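Local atomic coordinates of hypothetical protein ST1511 (Sulfolobus tokodaii, PDB entry 2EKM), a protein that is of unknown function but belongs to the adenosine-specific kinase family and may act as an adenosine monophosphate-protein transferase. Residues K4-V10 with L117-E123. Numbering follows the deposited sequence.
Sequences KIDVIRV and LQVLVAE
Lys4 and Glu123 open an antiparallel pairing of strands 4-10 and 117-123, whose N-to-C directions differ by 151°. Glu123 N donates to Lys4 O at 2.9 Å, whereas the return bond from Lys4 N is weak. Ile5 faces Ala122 as a non-hydrogen-bonded pair, and its side chain packs on Val3 of the second subunit. At Asp6 the pairing tightens: Asp6 N reaches Val121 O at 2.8 Å with an almost straight N-H...O angle of 177°, and Val121 N returns a bond to Asp6 O. The Asp6 and Glu123 carboxylates share a side of the sheet, and Arg128 on the next strand forms a salt bridge to each, which probably offsets their mutual repulsion. Val7 divides its two methyls: CG1, anti to the backbone N (chi1 -178°), lies 3.4 Å from Gln118 CD, while CG2 lies alongside Leu120 CD2 at 4.1 Å. Ile8 exchanges two backbone bonds with Val119, and Ile8 CG1 lies 3.8 Å from Val121 CG2, on the side covered by helix 65-78. The Arg9 side chain, bent at chi2 and chi3, folds back so that Gln118 CG sits over one guanidinium face, displaced from its middle. Arg9 NH1 donates to a water 2.9 Å away that also accepts from Leu117 N and donates to Val10 O; Gln126 of the second subunit also accepts from Arg9 NH1. Val10 N bonds to Leu117 O at 3.0 Å, and Val10 CG2 meets Val119 CG2 at a tight 3.5 Å. Ile8, Val10, Val119 and Val121 pack on helix 65-78, while Ile5, Val7, Gln118, Leu120 and Ala122 on the other side meet neighbouring subunits. Alternating hydrogen-bonded and non-hydrogen-bonded pairs identify an antiparallel strand pair. Strand 117-123 is central in a three-stranded antiparallel sheet, between 4-10 and 128-135.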
loop_
_atom_site.group_PDB
_atom_site.type_symbol
_atom_site.label_atom_id
_atom_site.label_comp_id
_atom_site.label_asym_id
_atom_site.label_seq_id
_atom_site.Cartn_x
_atom_site.Cartn_y
_atom_site.Cartn_z
ATOM N N LYS A 4 5.959 -13.998 -16.085
ATOM C CA LYS A 4 5.222 -15.141 -15.568
ATOM C C LYS A 4 4.608 -14.798 -14.213
ATOM O O LYS A 4 5.195 -14.048 -13.431
ATOM C CB LYS A 4 6.155 -16.339 -15.408
ATOM C CG LYS A 4 5.476 -17.564 -14.824
ATOM C CD LYS A 4 6.469 -18.682 -14.560
ATOM C CE LYS A 4 5.779 -19.886 -13.937
ATOM N NZ LYS A 4 6.744 -20.968 -13.608
ATOM N N ILE A 5 3.430 -15.347 -13.939
ATOM C CA ILE A 5 2.761 -15.101 -12.669
ATOM C C ILE A 5 2.522 -16.408 -11.923
ATOM O O ILE A 5 1.943 -17.349 -12.466
ATOM C CB ILE A 5 1.406 -14.384 -12.867
ATOM C CG1 ILE A 5 1.632 -13.005 -13.495
ATOM C CG2 ILE A 5 0.691 -14.239 -11.524
ATOM C CD1 ILE A 5 0.349 -12.227 -13.745
ATOM N N ASP A 6 2.983 -16.458 -10.679
ATOM C CA ASP A 6 2.826 -17.636 -9.832
ATOM C C ASP A 6 1.794 -17.368 -8.746
ATOM O O ASP A 6 1.661 -16.239 -8.270
ATOM C CB ASP A 6 4.160 -18.000 -9.177
ATOM C CG ASP A 6 5.170 -18.542 -10.168
ATOM O OD1 ASP A 6 4.767 -18.929 -11.283
ATOM O OD2 ASP A 6 6.370 -18.591 -9.830
ATOM N N VAL A 7 1.059 -18.408 -8.370
ATOM C CA VAL A 7 0.046 -18.305 -7.326
ATOM C C VAL A 7 0.571 -19.092 -6.134
ATOM O O VAL A 7 0.629 -20.317 -6.174
ATOM C CB VAL A 7 -1.297 -18.912 -7.781
ATOM C CG1 VAL A 7 -2.342 -18.752 -6.680
ATOM C CG2 VAL A 7 -1.759 -18.237 -9.072
ATOM N N ILE A 8 0.949 -18.381 -5.078
ATOM C CA ILE A 8 1.503 -19.004 -3.881
ATOM C C ILE A 8 0.489 -19.218 -2.757
ATOM O O ILE A 8 -0.150 -18.270 -2.299
ATOM C CB ILE A 8 2.673 -18.149 -3.319
ATOM C CG1 ILE A 8 3.734 -17.941 -4.404
ATOM C CG2 ILE A 8 3.277 -18.818 -2.089
ATOM C CD1 ILE A 8 4.313 -19.226 -4.957
ATOM N N ARG A 9 0.356 -20.465 -2.315
ATOM C CA ARG A 9 -0.550 -20.811 -1.226
ATOM C C ARG A 9 0.137 -20.541 0.106
ATOM O O ARG A 9 1.208 -21.082 0.378
ATOM C CB ARG A 9 -0.947 -22.290 -1.303
ATOM C CG ARG A 9 -1.669 -22.815 -0.055
ATOM C CD ARG A 9 -2.959 -22.051 0.237
ATOM N NE ARG A 9 -3.947 -22.217 -0.829
ATOM C CZ ARG A 9 -5.066 -21.506 -0.933
ATOM N NH1 ARG A 9 -5.350 -20.576 -0.031
ATOM N NH2 ARG A 9 -5.894 -21.716 -1.947
ATOM N N VAL A 10 -0.481 -19.702 0.931
ATOM C CA VAL A 10 0.073 -19.359 2.236
ATOM C C VAL A 10 -0.582 -20.195 3.331
ATOM O O VAL A 10 -1.800 -20.154 3.503
ATOM C CB VAL A 10 -0.144 -17.857 2.551
ATOM C CG1 VAL A 10 0.293 -17.549 3.982
ATOM C CG2 VAL A 10 0.645 -17.000 1.560
ATOM N N LEU A 117 -5.387 -17.862 1.991
ATOM C CA LEU A 117 -4.707 -16.788 1.280
ATOM C C LEU A 117 -3.726 -17.219 0.203
ATOM O O LEU A 117 -2.942 -18.150 0.388
ATOM C CB LEU A 117 -3.971 -15.905 2.293
ATOM C CG LEU A 117 -3.131 -14.733 1.768
ATOM C CD1 LEU A 117 -4.045 -13.602 1.314
ATOM C CD2 LEU A 117 -2.194 -14.241 2.877
ATOM N N GLN A 118 -3.775 -16.516 -0.925
ATOM C CA GLN A 118 -2.874 -16.765 -2.040
ATOM C C GLN A 118 -2.117 -15.467 -2.319
ATOM O O GLN A 118 -2.704 -14.382 -2.300
ATOM C CB GLN A 118 -3.651 -17.153 -3.300
ATOM C CG GLN A 118 -4.212 -18.566 -3.325
ATOM C CD GLN A 118 -5.035 -18.823 -4.576
ATOM O OE1 GLN A 118 -5.138 -19.957 -5.052
ATOM N NE2 GLN A 118 -5.633 -17.766 -5.111
ATOM N N VAL A 119 -0.817 -15.578 -2.563
ATOM C CA VAL A 119 -0.007 -14.411 -2.879
ATOM C C VAL A 119 0.366 -14.536 -4.351
ATOM O O VAL A 119 0.876 -15.570 -4.783
ATOM C CB VAL A 119 1.272 -14.346 -2.011
ATOM C CG1 VAL A 119 2.121 -13.153 -2.425
ATOM C CG2 VAL A 119 0.896 -14.226 -0.538
ATOM N N LEU A 120 0.078 -13.487 -5.117
ATOM C CA LEU A 120 0.363 -13.456 -6.545
ATOM C C LEU A 120 1.752 -12.871 -6.754
ATOM O O LEU A 120 2.011 -11.721 -6.404
ATOM C CB LEU A 120 -0.697 -12.613 -7.261
ATOM C CG LEU A 120 -2.140 -13.063 -6.985
ATOM C CD1 LEU A 120 -3.119 -12.051 -7.546
ATOM C CD2 LEU A 120 -2.380 -14.440 -7.586
ATOM N N VAL A 121 2.638 -13.668 -7.340
ATOM C CA VAL A 121 4.014 -13.249 -7.559
ATOM C C VAL A 121 4.427 -13.213 -9.027
ATOM O O VAL A 121 4.322 -14.210 -9.740
ATOM C CB VAL A 121 4.981 -14.187 -6.800
ATOM C CG1 VAL A 121 6.407 -13.673 -6.904
ATOM C CG2 VAL A 121 4.550 -14.305 -5.348
ATOM N N ALA A 122 4.892 -12.052 -9.474
ATOM C CA ALA A 122 5.345 -11.895 -10.849
ATOM C C ALA A 122 6.835 -12.202 -10.857
ATOM O O ALA A 122 7.555 -11.845 -9.921
ATOM C CB ALA A 122 5.100 -10.474 -11.326
ATOM N N GLU A 123 7.300 -12.869 -11.902
ATOM C CA GLU A 123 8.711 -13.209 -11.999
ATOM C C GLU A 123 9.294 -12.622 -13.277
ATOM O O GLU A 123 8.663 -12.674 -14.332
ATOM C CB GLU A 123 8.880 -14.732 -11.980
ATOM C CG GLU A 123 10.306 -15.202 -11.762
ATOM C CD GLU A 123 10.383 -16.696 -11.512
ATOM O OE1 GLU A 123 9.931 -17.469 -12.389
ATOM O OE2 GLU A 123 10.890 -17.094 -10.437
HETATM O O HOH W 1 -4.228 -20.317 2.651
#